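Local coordinates for protein eukaryotic translation initiation factor 5A-2 (Arabidopsis thaliana, PDB 3HKS) that promotes translation elongation and termination by binding the ribosome between the exit and peptidyl sites and rescuing ribosomes stalled at sequences such as polyproline, at residues I42-C47 and K77-I81. Sequence-based numbering, arbitrary orientation.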
loop_
_atom_site.group_PDB
_atom_site.type_symbol
_atom_site.label_atom_id
_atom_site.label_comp_id
_atom_site.label_asym_id
_atom_site.label_seq_id
_atom_site.Cartn_x
_atom_site.Cartn_y
_atom_site.Cartn_z
ATOM N N ILE A 42 -0.825 -11.799 -5.939
ATOM C CA ILE A 42 -1.548 -13.065 -5.895
ATOM C C ILE A 42 -3.011 -12.749 -6.165
ATOM O O ILE A 42 -3.589 -11.883 -5.503
ATOM C CB ILE A 42 -1.414 -13.792 -4.522
ATOM C CG1 ILE A 42 0.058 -14.017 -4.165
ATOM C CG2 ILE A 42 -2.174 -15.137 -4.554
ATOM C CD1 ILE A 42 0.307 -14.588 -2.752
ATOM N N LYS A 43 -3.594 -13.422 -7.156
ATOM C CA LYS A 43 -5.001 -13.219 -7.549
ATOM C C LYS A 43 -5.325 -11.732 -7.747
ATOM O O LYS A 43 -6.355 -11.237 -7.268
ATOM C CB LYS A 43 -5.963 -13.848 -6.525
ATOM C CG LYS A 43 -5.553 -15.236 -6.001
ATOM C CD LYS A 43 -6.343 -16.350 -6.654
ATOM C CE LYS A 43 -7.646 -16.610 -5.894
ATOM N NZ LYS A 43 -7.406 -17.093 -4.491
ATOM N N ASN A 44 -4.422 -11.042 -8.449
ATOM C CA ASN A 44 -4.522 -9.612 -8.768
ATOM C C ASN A 44 -4.568 -8.693 -7.535
ATOM O O ASN A 44 -5.067 -7.573 -7.609
ATOM C CB ASN A 44 -5.677 -9.350 -9.760
ATOM C CG ASN A 44 -5.417 -8.139 -10.689
ATOM O OD1 ASN A 44 -6.289 -7.282 -10.854
ATOM N ND2 ASN A 44 -4.227 -8.082 -11.308
ATOM N N ARG A 45 -4.027 -9.174 -6.416
ATOM C CA ARG A 45 -4.007 -8.421 -5.161
ATOM C C ARG A 45 -2.568 -8.159 -4.723
ATOM O O ARG A 45 -1.748 -9.060 -4.743
ATOM C CB ARG A 45 -4.775 -9.159 -4.044
ATOM C CG ARG A 45 -6.271 -9.364 -4.304
ATOM C CD ARG A 45 -7.029 -8.026 -4.434
ATOM N NE ARG A 45 -6.790 -7.186 -3.265
ATOM C CZ ARG A 45 -7.047 -5.883 -3.195
ATOM N NH1 ARG A 45 -7.559 -5.237 -4.236
ATOM N NH2 ARG A 45 -6.783 -5.222 -2.074
ATOM N N PRO A 46 -2.256 -6.908 -4.351
ATOM C CA PRO A 46 -0.900 -6.631 -3.843
ATOM C C PRO A 46 -0.733 -7.121 -2.405
ATOM O O PRO A 46 -1.487 -6.711 -1.525
ATOM C CB PRO A 46 -0.785 -5.103 -3.946
ATOM C CG PRO A 46 -2.248 -4.596 -3.874
ATOM C CD PRO A 46 -3.113 -5.700 -4.430
ATOM N N CYS A 47 0.236 -8.010 -2.170
ATOM C CA CYS A 47 0.402 -8.611 -0.855
ATOM C C CYS A 47 1.824 -8.467 -0.368
ATOM O O CYS A 47 2.752 -8.492 -1.170
ATOM C CB CYS A 47 0.017 -10.091 -0.871
ATOM S SG CYS A 47 -1.560 -10.461 -1.609
ATOM N N LYS A 77 -5.027 -13.145 4.114
ATOM C CA LYS A 77 -3.884 -13.998 3.813
ATOM C C LYS A 77 -4.110 -14.686 2.476
ATOM O O LYS A 77 -5.182 -15.249 2.248
ATOM C CB LYS A 77 -3.686 -15.035 4.919
ATOM C CG LYS A 77 -2.610 -16.088 4.635
ATOM C CD LYS A 77 -2.157 -16.784 5.915
ATOM C CE LYS A 77 -3.081 -17.938 6.293
ATOM N NZ LYS A 77 -2.847 -18.387 7.712
ATOM N N LEU A 78 -3.111 -14.616 1.594
ATOM C CA LEU A 78 -3.168 -15.334 0.312
ATOM C C LEU A 78 -1.906 -16.164 0.125
ATOM O O LEU A 78 -0.888 -15.899 0.751
ATOM C CB LEU A 78 -3.383 -14.378 -0.871
ATOM C CG LEU A 78 -4.753 -13.710 -1.026
ATOM C CD1 LEU A 78 -4.656 -12.476 -1.891
ATOM C CD2 LEU A 78 -5.803 -14.677 -1.605
ATOM N N GLU A 79 -1.976 -17.176 -0.732
ATOM C CA GLU A 79 -0.846 -18.099 -0.920
ATOM C C GLU A 79 -0.636 -18.442 -2.390
ATOM O O GLU A 79 -1.569 -18.393 -3.189
ATOM C CB GLU A 79 -1.056 -19.396 -0.120
ATOM C CG GLU A 79 -1.157 -19.220 1.388
ATOM C CD GLU A 79 -1.454 -20.535 2.112
ATOM O OE1 GLU A 79 -2.641 -20.793 2.424
ATOM O OE2 GLU A 79 -0.507 -21.307 2.355
ATOM N N ASP A 80 0.595 -18.819 -2.727
ATOM C CA ASP A 80 0.928 -19.247 -4.078
ATOM C C ASP A 80 2.093 -20.225 -3.985
ATOM O O ASP A 80 2.890 -20.159 -3.054
ATOM C CB ASP A 80 1.325 -18.028 -4.933
ATOM C CG ASP A 80 0.863 -18.133 -6.391
ATOM O OD1 ASP A 80 0.372 -19.209 -6.813
ATOM O OD2 ASP A 80 0.993 -17.110 -7.122
ATOM N N ILE A 81 2.171 -21.146 -4.942
ATOM C CA ILE A 81 3.372 -21.953 -5.144
ATOM C C ILE A 81 3.860 -21.678 -6.564
ATOM O O ILE A 81 3.097 -21.843 -7.532
ATOM C CB ILE A 81 3.127 -23.464 -4.933
ATOM C CG1 ILE A 81 2.683 -23.750 -3.486
ATOM C CG2 ILE A 81 4.414 -24.260 -5.241
ATOM C CD1 ILE A 81 2.154 -25.179 -3.266
#
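Ile42 and Leu78 face each other where a type I' beta turn, Ile42 to Arg45, comes up against strand 77-83, with their CA atoms 6.8 Å apart. The turn is closed by two backbone hydrogen bonds, Ile42 N to Arg45 O and Arg45 N to Ile42 O. Lys43 and Asn44 occupy its corners, both with positive phi. Between 42-47 and 77-81, apolar side chains pack on each other and on the backbone carbonyls opposite. Ile42 and Leu78 run past each other in opposite directions. Ile42 CG2 lies 3.9 Å from Leu78 CB and 3.6 Å from the backbone O of Glu79. This branch stands anti to the backbone N of Ile42. CG1 (chi1 -56°), beside that N and anti to the carbonyl carbon, puts CD1 over the Leu78 carbonyl, 3.9 Å from Leu78 O, with Asp80 CB slightly farther away. Leu78 reaches over the hairpin. Its CD1 meets Cys47 SG at 3.7 Å and also rests against Ile42 O and Arg45 CB. One methyl group thus touches both strands of the hairpin. The Lys43 chain, bent at chi2 to chi4, crosses Leu78 at an angle, and its NZ comes within 4.1 Å of Leu78 CD2. Arg45 meets the cluster through the base of its side chain, CB nearest. Its chain then bends away, and the guanidinium forms salt bridges with Asp71 and Glu154, with Pro46 CD over one face. The contact belongs to the SH3-like N-terminal domain. The four-stranded antiparallel sheet there runs 39-42, 45-55, 64-71, 77-83. Its end strand 77-83 meets the hairpin joining 39-42 to 45-55, consistent with the curling of an SH3-like barrel. Strand 64-71 bonds to Leu78 and Asp80 through Ala69 and Phe67, and Ala69 also touches the side chain of Cys47.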